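Local coordinates for protein PreproPTTH (Bombyx mori, PDB 5AOQ) that acts as a cystine-knot neurohormone, the prothoracicotropic hormone of the silkworm, which binds the receptor tyrosine kinase Torso and probably helps to time metamorphosis, at residues L26-C40 / C54-E68. The protein carries 1 engineered substitution. Sequence-based numbering, arbitrary orientation.
Sequences LGENSVPRFIETRNC and CKESLYSITILKRRE
Ser30 OG donates a hydrogen bond to Leu26 O at 2.9 Å, tilted 33° from the carbonyl plane. It ties the last residue of the type I turn Gly27-Ser30 back to the residue just before it; within the turn a weak backbone bond runs from Ser30 N to Gly27 O, and Gly27 suits the turn because of its positive phi. A small serine also lets Ile63 CG2 lie 3.8 Å from the same OG.

Ile63 uses its other branch as well: CG1 meets Pro32 CG at 3.6 Å and the more distant Leu26 CD1, so a beta-branched side chain serves three neighbours. Val31 CG2 lies beside Leu64 CB at 3.9 Å, the two side chains pointing the same way. Farther along, Ile61 holds CG1 between its backbone N and carbonyl carbon (chi1 55°), a placement that carries CD1 to within 3.7 Å of Ile35 CG1, the two side chains sliding past each other in opposite directions.

At the turn, Arg66 bends at chi3 (67°) and lays its aliphatic CD across Asn29, 3.6 Å from CB, while the carboxylate of the poorly ordered Glu68 stands near the amide without bonding it. With an alanine in place of Asn29, Arg66 CD would probably keep only CB and the backbone to rest on, and Glu68 would lose its polar neighbour.

At the other end Cys40 SG packs against Glu56 CB and is bonded to Cys96, while Cys54 pairs with Cys17, tying both segments into the cystine knot.

Strand 35-39 pairs with strand 20-24 and strand 55-65 with strand 86-97, so side chains join two antiparallel hairpins of the hormone. Trp85 touches both Val31 and Leu64, and Leu64 also packs on Leu64 of the second subunit, placing this seam beside the dimer interface.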
loop_
_atom_site.group_PDB
_atom_site.type_symbol
_atom_site.label_atom_id
_atom_site.label_comp_id
_atom_site.label_asym_id
_atom_site.label_seq_id
_atom_site.Cartn_x
_atom_site.Cartn_y
_atom_site.Cartn_z
ATOM N N LEU D 26 10.919 -6.584 5.162
ATOM C CA LEU D 26 10.332 -5.369 5.732
ATOM C C LEU D 26 9.261 -5.677 6.777
ATOM O O LEU D 26 8.491 -4.795 7.162
ATOM C CB LEU D 26 9.730 -4.487 4.632
ATOM C CG LEU D 26 10.693 -3.887 3.609
ATOM C CD1 LEU D 26 9.917 -3.183 2.512
ATOM C CD2 LEU D 26 11.656 -2.923 4.285
ATOM N N GLY D 27 9.211 -6.922 7.241
ATOM C CA GLY D 27 8.232 -7.317 8.235
ATOM C C GLY D 27 6.820 -7.343 7.681
ATOM O O GLY D 27 6.547 -6.809 6.607
ATOM N N GLU D 28 5.920 -7.976 8.425
ATOM C CA GLU D 28 4.530 -8.101 8.011
ATOM C C GLU D 28 3.791 -6.777 8.210
ATOM O O GLU D 28 2.675 -6.597 7.721
ATOM C CB GLU D 28 3.846 -9.224 8.793
ATOM C CG GLU D 28 2.498 -9.650 8.237
ATOM C CD GLU D 28 1.950 -10.883 8.928
ATOM O OE1 GLU D 28 2.490 -11.260 9.990
ATOM O OE2 GLU D 28 0.983 -11.478 8.409
ATOM N N ASN D 29 4.423 -5.854 8.929
ATOM C CA ASN D 29 3.833 -4.549 9.202
ATOM C C ASN D 29 3.734 -3.674 7.955
ATOM O O ASN D 29 2.967 -2.713 7.922
ATOM C CB ASN D 29 4.647 -3.822 10.274
ATOM C CG ASN D 29 4.483 -4.440 11.649
ATOM O OD1 ASN D 29 3.877 -5.503 11.796
ATOM N ND2 ASN D 29 5.021 -3.776 12.665
ATOM N N SER D 30 4.511 -4.011 6.929
ATOM C CA SER D 30 4.491 -3.266 5.674
ATOM C C SER D 30 3.381 -3.781 4.769
ATOM O O SER D 30 3.165 -4.990 4.670
ATOM C CB SER D 30 5.841 -3.373 4.962
ATOM O OG SER D 30 6.889 -2.862 5.767
ATOM N N VAL D 31 2.675 -2.864 4.113
ATOM C CA VAL D 31 1.613 -3.251 3.193
ATOM C C VAL D 31 2.229 -4.026 2.030
ATOM O O VAL D 31 1.800 -5.142 1.740
ATOM C CB VAL D 31 0.813 -2.022 2.691
ATOM C CG1 VAL D 31 -0.079 -2.389 1.506
ATOM C CG2 VAL D 31 -0.010 -1.438 3.824
ATOM N N PRO D 32 3.242 -3.444 1.364
ATOM C CA PRO D 32 4.045 -4.264 0.456
ATOM C C PRO D 32 5.107 -5.021 1.243
ATOM O O PRO D 32 6.196 -4.492 1.464
ATOM C CB PRO D 32 4.667 -3.236 -0.485
ATOM C CG PRO D 32 4.816 -2.023 0.359
ATOM C CD PRO D 32 3.633 -2.024 1.298
ATOM N N ARG D 33 4.790 -6.235 1.680
ATOM C CA ARG D 33 5.702 -6.988 2.529
ATOM C C ARG D 33 6.961 -7.361 1.756
ATOM O O ARG D 33 8.021 -6.772 1.961
ATOM C CB ARG D 33 5.022 -8.248 3.070
ATOM C CG ARG D 33 5.902 -9.070 3.998
ATOM C CD ARG D 33 5.140 -10.228 4.614
ATOM N NE ARG D 33 5.983 -11.026 5.500
ATOM C CZ ARG D 33 5.540 -12.022 6.260
ATOM N NH1 ARG D 33 4.255 -12.353 6.250
ATOM N NH2 ARG D 33 6.384 -12.692 7.034
ATOM N N PHE D 34 6.835 -8.325 0.854
ATOM C CA PHE D 34 7.979 -8.801 0.092
ATOM C C PHE D 34 8.357 -7.820 -1.012
ATOM O O PHE D 34 7.543 -7.511 -1.883
ATOM C CB PHE D 34 7.677 -10.171 -0.513
ATOM C CG PHE D 34 7.282 -11.206 0.498
ATOM C CD1 PHE D 34 8.247 -11.900 1.208
ATOM C CD2 PHE D 34 5.948 -11.481 0.744
ATOM C CE1 PHE D 34 7.890 -12.854 2.138
ATOM C CE2 PHE D 34 5.584 -12.434 1.675
ATOM C CZ PHE D 34 6.556 -13.120 2.374
ATOM N N ILE D 35 9.595 -7.333 -0.964
ATOM C CA ILE D 35 10.107 -6.409 -1.973
ATOM C C ILE D 35 11.181 -7.081 -2.821
ATOM O O ILE D 35 12.033 -7.804 -2.305
ATOM C CB ILE D 35 10.683 -5.124 -1.320
ATOM C CG1 ILE D 35 9.616 -4.036 -1.224
ATOM C CG2 ILE D 35 11.873 -4.569 -2.107
ATOM C CD1 ILE D 35 8.313 -4.484 -0.605
ATOM N N GLU D 36 11.127 -6.830 -4.125
ATOM C CA GLU D 36 12.104 -7.371 -5.063
ATOM C C GLU D 36 13.325 -6.460 -5.155
ATOM O O GLU D 36 13.200 -5.276 -5.468
ATOM C CB GLU D 36 11.468 -7.554 -6.444
ATOM C CG GLU D 36 12.407 -8.117 -7.500
ATOM C CD GLU D 36 11.718 -8.334 -8.834
ATOM O OE1 GLU D 36 10.470 -8.327 -8.872
ATOM O OE2 GLU D 36 12.425 -8.512 -9.848
ATOM N N THR D 37 14.500 -7.019 -4.876
ATOM C CA THR D 37 15.751 -6.263 -4.916
ATOM C C THR D 37 16.747 -6.904 -5.879
ATOM O O THR D 37 17.115 -8.065 -5.713
ATOM C CB THR D 37 16.392 -6.170 -3.515
ATOM O OG1 THR D 37 15.461 -5.584 -2.598
ATOM C CG2 THR D 37 17.664 -5.328 -3.550
ATOM N N ARG D 38 17.186 -6.135 -6.873
ATOM C CA ARG D 38 18.133 -6.622 -7.876
ATOM C C ARG D 38 19.516 -6.015 -7.659
ATOM O O ARG D 38 19.806 -4.926 -8.154
ATOM C CB ARG D 38 17.633 -6.293 -9.284
ATOM C CG ARG D 38 16.278 -6.897 -9.613
ATOM C CD ARG D 38 15.721 -6.345 -10.913
ATOM N NE ARG D 38 14.398 -6.883 -11.215
ATOM C CZ ARG D 38 13.641 -6.485 -12.232
ATOM N NH1 ARG D 38 14.070 -5.538 -13.058
ATOM N NH2 ARG D 38 12.449 -7.032 -12.424
ATOM N N ASN D 39 20.370 -6.732 -6.936
ATOM C CA ASN D 39 21.711 -6.244 -6.628
ATOM C C ASN D 39 22.709 -6.649 -7.707
ATOM O O ASN D 39 22.337 -7.273 -8.698
ATOM C CB ASN D 39 22.170 -6.770 -5.267
ATOM C CG ASN D 39 21.211 -6.410 -4.151
ATOM O OD1 ASN D 39 20.642 -7.287 -3.499
ATOM N ND2 ASN D 39 21.025 -5.114 -3.925
ATOM N N CYS D 40 23.972 -6.284 -7.510
ATOM C CA CYS D 40 25.038 -6.657 -8.436
ATOM C C CYS D 40 25.770 -7.896 -7.936
ATOM O O CYS D 40 26.768 -7.794 -7.222
ATOM C CB CYS D 40 26.027 -5.506 -8.616
ATOM S SG CYS D 40 25.357 -4.030 -9.424
ATOM N N CYS D 54 30.430 -1.278 -12.038
ATOM C CA CYS D 54 29.038 -1.686 -11.959
ATOM C C CYS D 54 28.344 -0.999 -10.787
ATOM O O CYS D 54 28.751 -1.160 -9.636
ATOM C CB CYS D 54 28.928 -3.200 -11.813
ATOM S SG CYS D 54 29.609 -4.136 -13.192
ATOM N N LYS D 55 27.299 -0.234 -11.087
ATOM C CA LYS D 55 26.515 0.437 -10.060
ATOM C C LYS D 55 25.270 -0.381 -9.799
ATOM O O LYS D 55 24.896 -1.219 -10.614
ATOM C CB LYS D 55 26.106 1.854 -10.498
ATOM C CG LYS D 55 24.875 1.889 -11.434
ATOM C CD LYS D 55 24.351 3.293 -11.703
ATOM C CE LYS D 55 23.161 3.232 -12.657
ATOM N NZ LYS D 55 22.391 4.500 -12.761
ATOM N N GLU D 56 24.630 -0.130 -8.663
ATOM C CA GLU D 56 23.325 -0.702 -8.387
ATOM C C GLU D 56 22.320 0.427 -8.587
ATOM O O GLU D 56 22.412 1.476 -7.950
ATOM C CB GLU D 56 23.260 -1.308 -6.981
ATOM C CG GLU D 56 23.409 -0.333 -5.827
ATOM C CD GLU D 56 23.328 -1.023 -4.478
ATOM O OE1 GLU D 56 22.968 -2.218 -4.440
ATOM O OE2 GLU D 56 23.624 -0.371 -3.455
ATOM N N SER D 57 21.380 0.222 -9.502
ATOM C CA SER D 57 20.428 1.267 -9.858
ATOM C C SER D 57 19.378 1.435 -8.770
ATOM O O SER D 57 18.493 0.598 -8.611
ATOM C CB SER D 57 19.759 0.946 -11.194
ATOM O OG SER D 57 18.902 1.998 -11.600
ATOM N N LEU D 58 19.487 2.528 -8.022
ATOM C CA LEU D 58 18.547 2.812 -6.948
ATOM C C LEU D 58 17.232 3.361 -7.485
ATOM O O LEU D 58 17.217 4.274 -8.313
ATOM C CB LEU D 58 19.154 3.807 -5.958
ATOM C CG LEU D 58 20.392 3.341 -5.190
ATOM C CD1 LEU D 58 20.959 4.486 -4.367
ATOM C CD2 LEU D 58 20.073 2.145 -4.302
ATOM N N TYR D 59 16.131 2.790 -7.006
ATOM C CA TYR D 59 14.793 3.238 -7.377
ATOM C C TYR D 59 13.937 3.370 -6.124
ATOM O O TYR D 59 13.890 2.458 -5.297
ATOM C CB TYR D 59 14.151 2.267 -8.368
ATOM C CG TYR D 59 12.758 2.668 -8.800
ATOM C CD1 TYR D 59 12.563 3.518 -9.882
ATOM C CD2 TYR D 59 11.638 2.197 -8.129
ATOM C CE1 TYR D 59 11.292 3.888 -10.280
ATOM C CE2 TYR D 59 10.363 2.560 -8.520
ATOM C CZ TYR D 59 10.196 3.406 -9.596
ATOM O OH TYR D 59 8.929 3.770 -9.988
ATOM N N SER D 60 13.267 4.511 -5.989
ATOM C CA SER D 60 12.462 4.802 -4.806
ATOM C C SER D 60 11.040 4.270 -4.933
ATOM O O SER D 60 10.317 4.624 -5.866
ATOM C CB SER D 60 12.422 6.310 -4.546
ATOM O OG SER D 60 13.699 6.800 -4.177
ATOM N N ILE D 61 10.651 3.418 -3.988
ATOM C CA ILE D 61 9.282 2.916 -3.905
ATOM C C ILE D 61 8.650 3.378 -2.595
ATOM O O ILE D 61 9.357 3.712 -1.642
ATOM C CB ILE D 61 9.220 1.378 -3.998
ATOM C CG1 ILE D 61 10.113 0.738 -2.933
ATOM C CG2 ILE D 61 9.638 0.923 -5.390
ATOM C CD1 ILE D 61 9.945 -0.762 -2.807
ATOM N N THR D 62 7.321 3.395 -2.554
ATOM C CA THR D 62 6.592 3.866 -1.380
ATOM C C THR D 62 6.090 2.705 -0.523
ATOM O O THR D 62 5.487 1.761 -1.033
ATOM C CB THR D 62 5.393 4.742 -1.790
ATOM O OG1 THR D 62 5.832 5.780 -2.674
ATOM C CG2 THR D 62 4.740 5.364 -0.569
ATOM N N ILE D 63 6.350 2.789 0.781
ATOM C CA ILE D 63 5.862 1.801 1.745
ATOM C C ILE D 63 5.048 2.487 2.841
ATOM O O ILE D 63 5.336 3.625 3.211
ATOM C CB ILE D 63 7.027 0.999 2.376
ATOM C CG1 ILE D 63 7.641 0.058 1.341
ATOM C CG2 ILE D 63 6.561 0.192 3.587
ATOM C CD1 ILE D 63 8.838 0.631 0.643
ATOM N N LEU D 64 4.042 1.784 3.358
ATOM C CA LEU D 64 3.168 2.323 4.398
ATOM C C LEU D 64 3.510 1.746 5.771
ATOM O O LEU D 64 3.761 0.548 5.901
ATOM C CB LEU D 64 1.703 2.030 4.066
ATOM C CG LEU D 64 1.156 2.604 2.755
ATOM C CD1 LEU D 64 -0.303 2.222 2.573
ATOM C CD2 LEU D 64 1.315 4.111 2.707
ATOM N N LYS D 65 3.517 2.607 6.789
ATOM C CA LYS D 65 3.821 2.193 8.161
ATOM C C LYS D 65 2.545 2.038 8.994
ATOM O O LYS D 65 1.479 2.505 8.595
ATOM C CB LYS D 65 4.765 3.200 8.823
ATOM C CG LYS D 65 6.071 3.424 8.065
ATOM C CD LYS D 65 6.989 2.205 8.108
ATOM C CE LYS D 65 7.656 2.046 9.467
ATOM N NZ LYS D 65 8.628 0.916 9.486
ATOM N N ARG D 66 2.668 1.398 10.157
ATOM C CA ARG D 66 1.509 0.992 10.955
ATOM C C ARG D 66 1.303 1.832 12.225
ATOM O O ARG D 66 1.928 2.878 12.402
ATOM C CB ARG D 66 1.645 -0.493 11.320
ATOM C CG ARG D 66 1.095 -1.434 10.264
ATOM C CD ARG D 66 1.230 -2.886 10.693
ATOM N NE ARG D 66 0.386 -3.210 11.842
ATOM C CZ ARG D 66 -0.869 -3.645 11.762
ATOM N NH1 ARG D 66 -1.453 -3.812 10.581
ATOM N NH2 ARG D 66 -1.547 -3.914 12.870
ATOM N N ARG D 67 0.411 1.354 13.092
ATOM C CA ARG D 67 -0.009 2.061 14.300
ATOM C C ARG D 67 1.138 2.401 15.251
ATOM O O ARG D 67 1.134 3.460 15.878
ATOM C CB ARG D 67 -1.044 1.222 15.058
ATOM C CG ARG D 67 -2.229 0.751 14.216
ATOM C CD ARG D 67 -3.068 -0.288 14.954
ATOM N NE ARG D 67 -2.289 -1.463 15.336
ATOM C CZ ARG D 67 -2.807 -2.577 15.845
ATOM N NH1 ARG D 67 -4.115 -2.684 16.032
ATOM N NH2 ARG D 67 -2.015 -3.592 16.163
ATOM N N GLU D 68 2.105 1.494 15.365
ATOM C CA GLU D 68 3.193 1.631 16.334
ATOM C C GLU D 68 3.938 2.958 16.200
ATOM O O GLU D 68 4.516 3.456 17.167
ATOM C CB GLU D 68 4.188 0.478 16.182
ATOM C CG GLU D 68 3.588 -0.900 16.410
ATOM C CD GLU D 68 4.609 -2.011 16.251
ATOM O OE1 GLU D 68 5.819 -1.705 16.186
ATOM O OE2 GLU D 68 4.202 -3.190 16.187
#